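Local coordinates for protein oxalate biosynthetic component 1 (Burkholderia thailandensis, PDB 5IKY) that probably makes oxalate as a bifunctional enzyme of quorum sensing-dependent oxalogenesis, with serine hydrolase activity in an alpha/beta-hydrolase part and an additional lyase activity, at residues Ser213-Ala216 against Leu217-Gly220; Leu427-Thr430 against Gln431-Thr435; Gln500-Trp503 against Leu504-Glu507; Ala518-Leu521 against Arg522-Gly526. All blocks are in the same frame, centred on the assembly; numbering follows the deposited sequence.

In the fold
All four contacts are local turns of helix, so none closes a long loop, and they follow one another along the chain without nesting or crossing. Interaction 1 lies at the C-terminal part of helix 206-218, just before strand 223-226. Interaction 2 lies in helix 418-442, apart from the rest, its centre 24 to 30 Å from the other three. Interaction 3 lies in helix 497-510 and touches interaction 1, where Glu219 OE1 meets Arg505 NH2 at 2.8 Å. Interaction 4 covers the short helix 518-524 and the turn that ends it, after strand 514-515. Its nearest atoms are about 5 Å from interaction 1. These helices border the parallel sheet of the TIM-barrel-like part.

Interaction 1. Residues Ser213-Ala216 against Leu217-Gly220; sequences SREA and LREG
Leu217 N bonds to Ser213 O at 2.9 Å, and Arg218 N to Arg214 O at 3.1 Å. These bonds belong to the C-terminal part of helix 206-218. Beyond them Glu219 N is shared weakly between Glu215 O and Ala216 O. Gly220 then leaves the helix with a positive phi of 127°, and its N reaches back to Leu217 O at 3.2 Å in a Schellman motif. A CB here would be jammed against Glu219 O, which calls for glycine.

Leu217 CG lies 3.3 Å from Ser213 O. Arg218 lays its guanidinium alongside Glu215, and the two side chains point the same way. One face of the group lies over Glu215 CA, and CG of Glu215 is 3.7 Å from Arg218 NH1. The opposite charges are further apart, with Glu215 OE2 4.8 Å from Arg218 NH1. Arg218 CG sits between its backbone N and carbonyl carbon, chi1 68°, which brings it to 3.3 Å from Glu215 O.

Arg214 NH1 forms a salt bridge with Glu271, and Glu219 OE1 with Arg505. Leu217 and Ser213 rest on Val224 of strand 223-226, Ser213 also on Leu267 of helix 257-270, and Ala216 on Thr497 of helix 497-510.

Interaction 2. Residues Leu427-Thr430 against Gln431-Thr435; sequences LAAT and QLRPT
Arg433 N bonds to Ala429 O at 2.8 Å, the shortest backbone bond between Leu427-Thr430 and Gln431-Thr435. Leu432 N bonds to Ala428 O at 3.1 Å and adds a weak bond to Ala429 O, so that oxygen takes two donors. Gln431 N is held only weakly by Leu427 O.

The ring of Pro434 breaks the pattern. Proline has no N-H to give, and its CD meets Thr430 O at 3.2 Å instead. The N of Thr435 also lacks a bond to the preceding turn. Helix 418-442 is therefore kinked here, as is common at a proline inside a helix.

Side-chain carbons of Gln431-Thr435 lie against carbonyl oxygens of the turn before. CG of Leu432 is 3.3 Å from Ala428 O. Arg433 CG is anti to the backbone N, chi1 175°, and the chain then bends twice. This bend carries its guanidinium back beside the preceding turn, with NH2 4.2 Å from Ala429 CB and one face over Ala429 O.

Polar side-chain ends have other partners. Thr430 OG1 bonds to Glu426 O, and Gln431 OE1 accepts from Asp402 N. Ala428 and Leu432 both pack on Val463 of helix 460-466, while Leu427 lies on Ile409 and Leu412 of helix 403-415.

Interaction 3. Residues Gln500-Trp503 against Leu504-Glu507; sequences QVRW and LRRE
Leu504 opens the second half of two regular turns of alpha-helix. They belong to helix 497-510, which packs outside strand 471-474 of the TIM-barrel-like parallel sheet. Leu504 N bonds to Gln500 O at 2.9 Å. The indole of Trp503 lies against the start of Leu504, with Trp503 CE3 3.9 Å from Leu504 CB. Trp503 CG is anti to its backbone N, chi1 165°, and Gln500 O lies at the ring edge, in its plane. The leucine itself packs on Ile472 and Val474 of the strand and on Val461 of helix 460-466.

Arg505 follows. Its N bonds to Val501 O at 2.8 Å. Its side chain bends at chi3 and crosses that of Arg502. The two guanidinium planes are 81° apart, and Arg502 NH1 approaches the edge of the Arg505 group, 3.5 Å from Arg505 NH2. The carboxylate of Glu219 lies between the two arginines, its ion pair with Arg502 being long and weak, and probably offsets part of the repulsion, while Arg502 NH2 also forms a salt bridge with Asp1018.

Arg506 N completes the straightest of these backbone bonds, to Arg502 O, with an N-H...O angle of 167°. Arg506 CG is 3.2 Å from Arg502 O.

Glu507 N bonds to Trp503 O. The Glu507 carboxylate forms salt bridges through OE2 with Arg510 and Arg511. Its other oxygen, Glu507 OE1, stands 4.3 Å from Trp503 NE1.

Interaction 4. Residues Ala518-Leu521 against Arg522-Gly526; sequences AETL and RDELG
Leu521 and Leu525 make the tight side of this short helix. Their side chains meet at an angle one turn apart, with Leu521 CG 3.7 Å from Leu525 CD1. The first torsions differ. Leu521 CG is anti to the backbone N, chi1 -171°, whereas Leu525 CG is anti to the carbonyl carbon, chi1 -55°. With these torsions Leu521 CG and CD1 lie against Leu525 CG and CD1. In the backbone Leu525 N bonds to Leu521 O at 2.9 Å, and Leu525 CG is 3.3 Å from the same oxygen. Arg522 N bonds to Ala518 O, also at 2.9 Å, and its CG is close to that oxygen.

The other side is looser. Glu524 is exposed and runs beside Thr520, pointing the same way, but OE2 comes no nearer than 4.1 Å to Thr520 CG2. Glu524 N bonds to Thr520 O at 3.2 Å, and Asp523 N adds a weak bond to the same oxygen. A water joins this side, giving hydrogen bonds to Glu519 O at 2.8 Å and to Asp523 OD1 at 2.6 Å. It links the carbonyl to the Asp523 carboxylate. At the C-terminal end Gly526 takes a positive phi of 71°, and its N bonds weakly to Asp523 O in a Schellman motif.

Several side chains reach past the helix. The buried Arg522 forms a salt bridge with Asp309 and a hydrogen bond with Ser273 O. Asp523 forms a salt bridge with Arg536 of helix 530-541. Leu521 and Arg522 both rest on Ile275 of strand 275-278.

Interaction 1. Residues Ser213-Ala216 against Leu217-Gly220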
ATOM      1  N   SER A 213      -1.993   0.105  11.706  1.00 44.91           N
ATOM      2  CA  SER A 213      -0.713  -0.140  11.052  1.00 37.67           C
ATOM      3  C   SER A 213      -0.803   0.103   9.549  1.00 43.88           C
ATOM      4  O   SER A 213       0.056   0.768   8.966  1.00 43.59           O
ATOM      5  CB  SER A 213      -0.244  -1.568  11.325  1.00 39.27           C
ATOM      6  OG  SER A 213      -0.066  -1.788  12.714  1.00 44.06           O
ATOM      7  N   ARG A 214      -1.849  -0.439   8.930  1.00 41.14           N
ATOM      8  CA  ARG A 214      -2.071  -0.277   7.497  1.00 38.58           C
ATOM      9  C   ARG A 214      -2.186   1.195   7.105  1.00 43.79           C
ATOM     10  O   ARG A 214      -1.629   1.623   6.089  1.00 45.80           O
ATOM     11  CB  ARG A 214      -3.332  -1.032   7.063  1.00 46.77           C
ATOM     12  CG  ARG A 214      -3.298  -2.530   7.344  1.00 44.47           C
ATOM     13  CD  ARG A 214      -3.195  -3.347   6.071  1.00 45.74           C
ATOM     14  NE  ARG A 214      -4.475  -3.482   5.385  1.00 60.24           N
ATOM     15  CZ  ARG A 214      -4.622  -3.474   4.063  1.00 57.85           C
ATOM     16  NH1 ARG A 214      -3.564  -3.328   3.278  1.00 60.93           N
ATOM     17  NH2 ARG A 214      -5.826  -3.610   3.526  1.00 57.63           N
ATOM     18  N   GLU A 215      -2.908   1.966   7.913  1.00 44.54           N
ATOM     19  CA  GLU A 215      -3.084   3.394   7.660  1.00 42.76           C
ATOM     20  C   GLU A 215      -1.747   4.121   7.701  1.00 54.07           C
ATOM     21  O   GLU A 215      -1.472   4.991   6.877  1.00 59.74           O
ATOM     22  CB  GLU A 215      -4.041   4.006   8.681  1.00 43.49           C
ATOM     23  CG  GLU A 215      -5.445   3.428   8.657  1.00 71.57           C
ATOM     24  CD  GLU A 215      -6.256   3.830   9.875  1.00 92.46           C
ATOM     25  OE1 GLU A 215      -5.764   4.658  10.671  1.00 97.86           O
ATOM     26  OE2 GLU A 215      -7.382   3.313  10.037  1.00 91.60           O
ATOM     27  N   ALA A 216      -0.918   3.750   8.669  1.00 46.42           N
ATOM     28  CA  ALA A 216       0.390   4.361   8.838  1.00 46.21           C
ATOM     29  C   ALA A 216       1.307   4.042   7.661  1.00 56.88           C
ATOM     30  O   ALA A 216       2.044   4.905   7.184  1.00 42.51           O
ATOM     31  CB  ALA A 216       1.018   3.897  10.139  1.00 40.67           C
ATOM     32  N   LEU A 217       1.249   2.799   7.193  1.00 41.00           N
ATOM     33  CA  LEU A 217       2.112   2.345   6.108  1.00 49.72           C
ATOM     34  C   LEU A 217       1.779   3.011   4.770  1.00 56.46           C
ATOM     35  O   LEU A 217       2.683   3.360   4.008  1.00 56.24           O
ATOM     36  CB  LEU A 217       2.028   0.822   5.974  1.00 40.43           C
ATOM     37  CG  LEU A 217       2.720   0.053   7.102  1.00 54.32           C
ATOM     38  CD1 LEU A 217       2.187  -1.368   7.212  1.00 37.23           C
ATOM     39  CD2 LEU A 217       4.227   0.044   6.887  1.00 42.55           C
ATOM     40  N   ARG A 218       0.493   3.195   4.485  1.00 48.98           N
ATOM     41  CA  ARG A 218       0.103   3.791   3.210  1.00 57.51           C
ATOM     42  C   ARG A 218       0.374   5.293   3.198  1.00 49.53           C
ATOM     43  O   ARG A 218       0.405   5.916   2.136  1.00 60.66           O
ATOM     44  CB  ARG A 218      -1.369   3.508   2.894  1.00 57.28           C
ATOM     45  CG  ARG A 218      -2.384   4.197   3.788  1.00 70.71           C
ATOM     46  CD  ARG A 218      -3.799   3.900   3.294  1.00 85.41           C
ATOM     47  NE  ARG A 218      -4.836   4.594   4.057  1.00 95.83           N
ATOM     48  CZ  ARG A 218      -5.758   3.980   4.793  1.00 98.70           C
ATOM     49  NH1 ARG A 218      -6.664   4.691   5.451  1.00 99.48           N
ATOM     50  NH2 ARG A 218      -5.777   2.657   4.871  1.00 98.13           N
ATOM     51  N   GLU A 219       0.584   5.870   4.377  1.00 46.56           N
ATOM     52  CA  GLU A 219       0.921   7.286   4.473  1.00 45.51           C
ATOM     53  C   GLU A 219       2.427   7.525   4.397  1.00 50.77           C
ATOM     54  O   GLU A 219       2.873   8.669   4.343  1.00 48.55           O
ATOM     55  CB  GLU A 219       0.365   7.894   5.763  1.00 41.61           C
ATOM     56  CG  GLU A 219      -1.157   8.045   5.785  1.00 44.43           C
ATOM     57  CD  GLU A 219      -1.674   9.116   4.830  1.00 76.21           C
ATOM     58  OE1 GLU A 219      -0.853   9.823   4.205  1.00 73.88           O
ATOM     59  OE2 GLU A 219      -2.911   9.250   4.708  1.00 88.42           O
ATOM     60  N   GLY A 220       3.210   6.450   4.401  1.00 44.27           N
ATOM     61  CA  GLY A 220       4.640   6.574   4.192  1.00 42.89           C
ATOM     62  C   GLY A 220       5.552   5.933   5.223  1.00 45.18           C
ATOM     63  O   GLY A 220       6.766   5.940   5.050  1.00 50.04           O
TER

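Interaction 2. Residues Leu427-Thr430 against Gln431-Thr435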
ATOM      1  N   LEU A 427      18.439  24.128  22.090  1.00 64.50           N
ATOM      2  CA  LEU A 427      18.508  23.506  23.409  1.00 66.71           C
ATOM      3  C   LEU A 427      18.423  21.986  23.309  1.00 78.19           C
ATOM      4  O   LEU A 427      19.186  21.268  23.954  1.00 77.23           O
ATOM      5  CB  LEU A 427      17.390  24.032  24.313  1.00 64.51           C
ATOM      6  CG  LEU A 427      17.585  25.420  24.927  1.00 69.76           C
ATOM      7  CD1 LEU A 427      16.398  25.793  25.808  1.00 57.73           C
ATOM      8  CD2 LEU A 427      18.881  25.480  25.714  1.00 58.29           C
ATOM      9  N   ALA A 428      17.492  21.506  22.492  1.00 72.43           N
ATOM     10  CA  ALA A 428      17.284  20.072  22.326  1.00 63.39           C
ATOM     11  C   ALA A 428      18.466  19.414  21.620  1.00 64.10           C
ATOM     12  O   ALA A 428      18.927  18.347  22.028  1.00 58.25           O
ATOM     13  CB  ALA A 428      15.997  19.814  21.558  1.00 50.96           C
ATOM     14  N   ALA A 429      18.957  20.058  20.566  1.00 58.88           N
ATOM     15  CA  ALA A 429      20.055  19.513  19.773  1.00 57.21           C
ATOM     16  C   ALA A 429      21.370  19.478  20.550  1.00 60.12           C
ATOM     17  O   ALA A 429      22.116  18.501  20.478  1.00 74.43           O
ATOM     18  CB  ALA A 429      20.222  20.313  18.492  1.00 61.82           C
ATOM     19  N   THR A 430      21.650  20.545  21.291  1.00 69.03           N
ATOM     20  CA  THR A 430      22.884  20.644  22.066  1.00 67.65           C
ATOM     21  C   THR A 430      22.951  19.567  23.148  1.00 69.72           C
ATOM     22  O   THR A 430      24.018  19.029  23.441  1.00 81.94           O
ATOM     23  CB  THR A 430      23.019  22.035  22.713  1.00 61.30           C
ATOM     24  OG1 THR A 430      23.024  23.037  21.688  1.00 76.01           O
ATOM     25  CG2 THR A 430      24.304  22.138  23.514  1.00 58.14           C
ATOM     26  N   GLN A 431      21.798  19.243  23.726  1.00 56.55           N
ATOM     27  CA  GLN A 431      21.716  18.221  24.763  1.00 55.54           C
ATOM     28  C   GLN A 431      21.845  16.806  24.198  1.00 71.24           C
ATOM     29  O   GLN A 431      22.384  15.915  24.854  1.00 68.90           O
ATOM     30  CB  GLN A 431      20.396  18.353  25.527  1.00 55.28           C
ATOM     31  CG  GLN A 431      20.346  19.532  26.479  1.00 70.94           C
ATOM     32  CD  GLN A 431      20.765  19.152  27.885  1.00 80.91           C
ATOM     33  OE1 GLN A 431      20.373  18.102  28.399  1.00 76.25           O
ATOM     34  NE2 GLN A 431      21.570  20.000  28.514  1.00 81.89           N
ATOM     35  N   LEU A 432      21.346  16.606  22.982  1.00 59.74           N
ATOM     36  CA  LEU A 432      21.325  15.279  22.375  1.00 53.19           C
ATOM     37  C   LEU A 432      22.602  14.967  21.602  1.00 63.21           C
ATOM     38  O   LEU A 432      22.987  13.803  21.476  1.00 57.25           O
ATOM     39  CB  LEU A 432      20.116  15.143  21.449  1.00 51.59           C
ATOM     40  CG  LEU A 432      18.748  15.041  22.128  1.00 58.18           C
ATOM     41  CD1 LEU A 432      17.639  15.093  21.091  1.00 59.64           C
ATOM     42  CD2 LEU A 432      18.651  13.770  22.955  1.00 51.07           C
ATOM     43  N   ARG A 433      23.251  16.009  21.089  1.00 62.24           N
ATOM     44  CA  ARG A 433      24.445  15.854  20.253  1.00 68.66           C
ATOM     45  C   ARG A 433      25.562  14.985  20.858  1.00 65.70           C
ATOM     46  O   ARG A 433      26.137  14.160  20.145  1.00 61.80           O
ATOM     47  CB  ARG A 433      25.008  17.231  19.890  1.00 66.73           C
ATOM     48  CG  ARG A 433      26.316  17.191  19.112  1.00 70.18           C
ATOM     49  CD  ARG A 433      26.214  18.009  17.836  1.00 58.66           C
ATOM     50  NE  ARG A 433      25.562  19.292  18.076  1.00 87.49           N
ATOM     51  CZ  ARG A 433      24.761  19.899  17.205  1.00 93.22           C
ATOM     52  NH1 ARG A 433      24.510  19.338  16.027  1.00 74.18           N
ATOM     53  NH2 ARG A 433      24.210  21.065  17.512  1.00 90.76           N
ATOM     54  N   PRO A 434      25.882  15.161  22.159  1.00 61.54           N
ATOM     55  CA  PRO A 434      26.931  14.289  22.706  1.00 62.02           C
ATOM     56  C   PRO A 434      26.545  12.814  22.670  1.00 64.41           C
ATOM     57  O   PRO A 434      27.400  11.966  22.414  1.00 64.05           O
ATOM     58  CB  PRO A 434      27.075  14.772  24.153  1.00 56.17           C
ATOM     59  CG  PRO A 434      26.586  16.175  24.131  1.00 52.51           C
ATOM     60  CD  PRO A 434      25.459  16.173  23.145  1.00 59.99           C
ATOM     61  N   THR A 435      25.272  12.519  22.920  1.00 61.30           N
ATOM     62  CA  THR A 435      24.785  11.144  22.877  1.00 54.98           C
ATOM     63  C   THR A 435      24.852  10.580  21.458  1.00 63.52           C
ATOM     64  O   THR A 435      25.327   9.461  21.249  1.00 61.37           O
ATOM     65  CB  THR A 435      23.343  11.042  23.404  1.00 51.43           C
ATOM     66  OG1 THR A 435      23.331  11.319  24.810  1.00 67.52           O
ATOM     67  CG2 THR A 435      22.775   9.646  23.158  1.00 45.47           C
TER

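Interaction 3. Residues Gln500-Trp503 against Leu504-Glu507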
ATOM      1  N   GLN A 500      -0.809  11.347  11.815  1.00 44.46           N
ATOM      2  CA  GLN A 500       0.452  11.967  12.209  1.00 53.73           C
ATOM      3  C   GLN A 500       1.576  11.690  11.213  1.00 60.38           C
ATOM      4  O   GLN A 500       2.445  12.536  11.001  1.00 47.01           O
ATOM      5  CB  GLN A 500       0.856  11.490  13.603  1.00 44.44           C
ATOM      6  CG  GLN A 500      -0.031  12.030  14.713  1.00 49.48           C
ATOM      7  CD  GLN A 500       0.101  11.237  15.994  1.00 57.54           C
ATOM      8  OE1 GLN A 500       0.459  10.061  15.969  1.00 49.26           O
ATOM      9  NE2 GLN A 500      -0.186  11.876  17.124  1.00 52.31           N
ATOM     10  N   VAL A 501       1.563  10.505  10.607  1.00 45.79           N
ATOM     11  CA  VAL A 501       2.536  10.172   9.573  1.00 52.35           C
ATOM     12  C   VAL A 501       2.333  11.081   8.365  1.00 53.86           C
ATOM     13  O   VAL A 501       3.295  11.537   7.746  1.00 53.31           O
ATOM     14  CB  VAL A 501       2.429   8.696   9.141  1.00 40.42           C
ATOM     15  CG1 VAL A 501       3.359   8.414   7.974  1.00 40.35           C
ATOM     16  CG2 VAL A 501       2.757   7.780  10.308  1.00 57.66           C
ATOM     17  N   ARG A 502       1.071  11.350   8.047  1.00 51.72           N
ATOM     18  CA  ARG A 502       0.732  12.245   6.951  1.00 47.21           C
ATOM     19  C   ARG A 502       1.269  13.645   7.217  1.00 49.31           C
ATOM     20  O   ARG A 502       1.849  14.280   6.336  1.00 57.79           O
ATOM     21  CB  ARG A 502      -0.781  12.294   6.742  1.00 43.56           C
ATOM     22  CG  ARG A 502      -1.213  13.189   5.595  1.00 44.51           C
ATOM     23  CD  ARG A 502      -2.725  13.219   5.455  1.00 45.97           C
ATOM     24  NE  ARG A 502      -3.141  13.977   4.279  1.00 86.41           N
ATOM     25  CZ  ARG A 502      -3.258  13.457   3.061  1.00 95.09           C
ATOM     26  NH1 ARG A 502      -2.987  12.175   2.858  1.00 95.59           N
ATOM     27  NH2 ARG A 502      -3.643  14.219   2.046  1.00 92.32           N
ATOM     28  N   TRP A 503       1.072  14.118   8.443  1.00 50.87           N
ATOM     29  CA  TRP A 503       1.576  15.420   8.852  1.00 44.75           C
ATOM     30  C   TRP A 503       3.099  15.480   8.741  1.00 51.97           C
ATOM     31  O   TRP A 503       3.652  16.451   8.225  1.00 58.72           O
ATOM     32  CB  TRP A 503       1.137  15.736  10.283  1.00 44.86           C
ATOM     33  CG  TRP A 503       1.890  16.873  10.900  1.00 50.11           C
ATOM     34  CD1 TRP A 503       1.615  18.205  10.775  1.00 51.28           C
ATOM     35  CD2 TRP A 503       3.051  16.780  11.734  1.00 45.24           C
ATOM     36  NE1 TRP A 503       2.531  18.946  11.482  1.00 57.89           N
ATOM     37  CE2 TRP A 503       3.424  18.095  12.078  1.00 63.19           C
ATOM     38  CE3 TRP A 503       3.810  15.712  12.223  1.00 63.61           C
ATOM     39  CZ2 TRP A 503       4.522  18.371  12.891  1.00 54.22           C
ATOM     40  CZ3 TRP A 503       4.902  15.988  13.030  1.00 57.24           C
ATOM     41  CH2 TRP A 503       5.247  17.306  13.356  1.00 53.97           C
ATOM     42  N   LEU A 504       3.768  14.437   9.223  1.00 47.95           N
ATOM     43  CA  LEU A 504       5.225  14.369   9.179  1.00 52.22           C
ATOM     44  C   LEU A 504       5.742  14.325   7.745  1.00 61.45           C
ATOM     45  O   LEU A 504       6.730  14.981   7.412  1.00 57.60           O
ATOM     46  CB  LEU A 504       5.728  13.149   9.954  1.00 61.92           C
ATOM     47  CG  LEU A 504       7.240  12.911   9.956  1.00 52.54           C
ATOM     48  CD1 LEU A 504       7.977  14.130  10.482  1.00 47.96           C
ATOM     49  CD2 LEU A 504       7.593  11.679  10.772  1.00 53.85           C
ATOM     50  N   ARG A 505       5.069  13.549   6.899  1.00 52.45           N
ATOM     51  CA  ARG A 505       5.464  13.417   5.501  1.00 51.67           C
ATOM     52  C   ARG A 505       5.356  14.739   4.747  1.00 57.71           C
ATOM     53  O   ARG A 505       6.277  15.121   4.028  1.00 60.33           O
ATOM     54  CB  ARG A 505       4.618  12.352   4.797  1.00 56.16           C
ATOM     55  CG  ARG A 505       4.844  12.296   3.293  1.00 52.19           C
ATOM     56  CD  ARG A 505       4.141  11.111   2.649  1.00 63.23           C
ATOM     57  NE  ARG A 505       2.714  11.070   2.955  1.00 62.75           N
ATOM     58  CZ  ARG A 505       1.786  11.750   2.290  1.00 65.42           C
ATOM     59  NH1 ARG A 505       2.133  12.534   1.280  1.00 65.43           N
ATOM     60  NH2 ARG A 505       0.511  11.649   2.637  1.00 70.29           N
ATOM     61  N   ARG A 506       4.234  15.434   4.910  1.00 53.78           N
ATOM     62  CA  ARG A 506       4.029  16.711   4.229  1.00 54.69           C
ATOM     63  C   ARG A 506       5.012  17.756   4.746  1.00 59.61           C
ATOM     64  O   ARG A 506       5.440  18.644   4.007  1.00 60.41           O
ATOM     65  CB  ARG A 506       2.589  17.200   4.406  1.00 46.87           C
ATOM     66  CG  ARG A 506       1.542  16.263   3.820  1.00 53.71           C
ATOM     67  CD  ARG A 506       0.136  16.844   3.918  1.00 80.43           C
ATOM     68  NE  ARG A 506      -0.283  17.498   2.679  1.00103.57           N
ATOM     69  CZ  ARG A 506      -0.499  18.804   2.554  1.00105.25           C
ATOM     70  NH1 ARG A 506      -0.344  19.611   3.596  1.00 99.58           N
ATOM     71  NH2 ARG A 506      -0.877  19.304   1.386  1.00103.24           N
ATOM     72  N   GLU A 507       5.371  17.637   6.018  1.00 57.07           N
ATOM     73  CA  GLU A 507       6.339  18.535   6.629  1.00 47.04           C
ATOM     74  C   GLU A 507       7.715  18.363   5.988  1.00 62.16           C
ATOM     75  O   GLU A 507       8.420  19.339   5.736  1.00 58.59           O
ATOM     76  CB  GLU A 507       6.421  18.283   8.135  1.00 60.34           C
ATOM     77  CG  GLU A 507       7.272  19.288   8.882  1.00 88.23           C
ATOM     78  CD  GLU A 507       6.679  20.680   8.844  1.00 92.17           C
ATOM     79  OE1 GLU A 507       5.435  20.795   8.876  1.00 87.34           O
ATOM     80  OE2 GLU A 507       7.455  21.656   8.777  1.00103.89           O
TER

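Interaction 4. Residues Ala518-Leu521 against Arg522-Gly526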
ATOM      1  N   ALA A 518       9.487   0.933   2.950  1.00 43.42           N
ATOM      2  CA  ALA A 518       9.903  -0.292   3.624  1.00 40.50           C
ATOM      3  C   ALA A 518      10.860  -1.139   2.783  1.00 45.90           C
ATOM      4  O   ALA A 518      11.888  -1.590   3.282  1.00 62.15           O
ATOM      5  CB  ALA A 518       8.678  -1.111   4.016  1.00 37.06           C
ATOM      6  N   GLU A 519      10.523  -1.344   1.513  1.00 47.18           N
ATOM      7  CA  GLU A 519      11.332  -2.172   0.619  1.00 50.99           C
ATOM      8  C   GLU A 519      12.760  -1.655   0.498  1.00 48.07           C
ATOM      9  O   GLU A 519      13.717  -2.426   0.574  1.00 52.76           O
ATOM     10  CB  GLU A 519      10.693  -2.246  -0.767  1.00 38.22           C
ATOM     11  CG  GLU A 519       9.864  -3.494  -1.004  1.00 83.72           C
ATOM     12  CD  GLU A 519       9.133  -3.458  -2.330  1.00 92.30           C
ATOM     13  OE1 GLU A 519       7.922  -3.772  -2.352  1.00 91.48           O
ATOM     14  OE2 GLU A 519       9.768  -3.111  -3.350  1.00 75.02           O
ATOM     15  N   THR A 520      12.898  -0.348   0.304  1.00 42.62           N
ATOM     16  CA  THR A 520      14.211   0.274   0.199  1.00 45.51           C
ATOM     17  C   THR A 520      14.977   0.149   1.513  1.00 50.45           C
ATOM     18  O   THR A 520      16.181  -0.115   1.520  1.00 60.54           O
ATOM     19  CB  THR A 520      14.094   1.761  -0.191  1.00 44.27           C
ATOM     20  OG1 THR A 520      13.351   1.878  -1.410  1.00 54.56           O
ATOM     21  CG2 THR A 520      15.469   2.390  -0.367  1.00 39.55           C
ATOM     22  N   LEU A 521      14.270   0.324   2.625  1.00 44.00           N
ATOM     23  CA  LEU A 521      14.898   0.296   3.939  1.00 47.11           C
ATOM     24  C   LEU A 521      15.408  -1.099   4.281  1.00 48.51           C
ATOM     25  O   LEU A 521      16.467  -1.243   4.896  1.00 44.96           O
ATOM     26  CB  LEU A 521      13.923   0.782   5.015  1.00 41.85           C
ATOM     27  CG  LEU A 521      14.536   0.989   6.403  1.00 45.35           C
ATOM     28  CD1 LEU A 521      15.754   1.894   6.317  1.00 37.75           C
ATOM     29  CD2 LEU A 521      13.516   1.571   7.358  1.00 37.23           C
ATOM     30  N   ARG A 522      14.661  -2.122   3.876  1.00 36.94           N
ATOM     31  CA  ARG A 522      15.077  -3.499   4.118  1.00 56.24           C
ATOM     32  C   ARG A 522      16.419  -3.783   3.447  1.00 48.22           C
ATOM     33  O   ARG A 522      17.208  -4.586   3.944  1.00 56.14           O
ATOM     34  CB  ARG A 522      14.014  -4.491   3.630  1.00 36.52           C
ATOM     35  CG  ARG A 522      12.683  -4.364   4.349  1.00 52.79           C
ATOM     36  CD  ARG A 522      11.734  -5.494   3.992  1.00 36.24           C
ATOM     37  NE  ARG A 522      11.982  -6.665   4.821  1.00 61.95           N
ATOM     38  CZ  ARG A 522      11.227  -7.024   5.851  1.00 53.56           C
ATOM     39  NH1 ARG A 522      10.148  -6.319   6.169  1.00 45.70           N
ATOM     40  NH2 ARG A 522      11.538  -8.106   6.548  1.00 70.04           N
ATOM     41  N   ASP A 523      16.680  -3.115   2.327  1.00 47.13           N
ATOM     42  CA  ASP A 523      17.979  -3.226   1.667  1.00 43.70           C
ATOM     43  C   ASP A 523      19.057  -2.506   2.471  1.00 54.37           C
ATOM     44  O   ASP A 523      20.153  -3.032   2.658  1.00 50.55           O
ATOM     45  CB  ASP A 523      17.928  -2.663   0.244  1.00 38.21           C
ATOM     46  CG  ASP A 523      17.099  -3.522  -0.697  1.00 69.69           C
ATOM     47  OD1 ASP A 523      16.754  -4.664  -0.323  1.00 55.90           O
ATOM     48  OD2 ASP A 523      16.809  -3.058  -1.821  1.00 60.60           O
ATOM     49  N   GLU A 524      18.739  -1.306   2.946  1.00 46.34           N
ATOM     50  CA  GLU A 524      19.688  -0.507   3.719  1.00 57.11           C
ATOM     51  C   GLU A 524      20.077  -1.170   5.040  1.00 55.62           C
ATOM     52  O   GLU A 524      21.186  -0.972   5.534  1.00 63.66           O
ATOM     53  CB  GLU A 524      19.114   0.883   4.002  1.00 59.59           C
ATOM     54  CG  GLU A 524      19.220   1.863   2.847  1.00 81.88           C
ATOM     55  CD  GLU A 524      18.740   3.253   3.226  1.00107.57           C
ATOM     56  OE1 GLU A 524      19.006   3.682   4.368  1.00119.55           O
ATOM     57  OE2 GLU A 524      18.102   3.918   2.381  1.00103.75           O
ATOM     58  N   LEU A 525      19.164  -1.947   5.610  1.00 46.02           N
ATOM     59  CA  LEU A 525      19.390  -2.554   6.919  1.00 50.16           C
ATOM     60  C   LEU A 525      19.801  -4.017   6.802  1.00 38.74           C
ATOM     61  O   LEU A 525      20.104  -4.665   7.804  1.00 50.39           O
ATOM     62  CB  LEU A 525      18.133  -2.438   7.788  1.00 36.76           C
ATOM     63  CG  LEU A 525      17.555  -1.034   7.993  1.00 44.64           C
ATOM     64  CD1 LEU A 525      16.331  -1.074   8.902  1.00 46.59           C
ATOM     65  CD2 LEU A 525      18.610  -0.094   8.556  1.00 48.28           C
ATOM     66  N   GLY A 526      19.808  -4.532   5.578  1.00 46.88           N
ATOM     67  CA  GLY A 526      20.106  -5.932   5.344  1.00 36.90           C
ATOM     68  C   GLY A 526      18.993  -6.846   5.825  1.00 56.19           C
ATOM     69  O   GLY A 526      19.250  -7.836   6.504  1.00 42.80           O
TER
HETATM   70  O   HOH W   1      14.214  -5.062  -0.262  1.00 48.73           O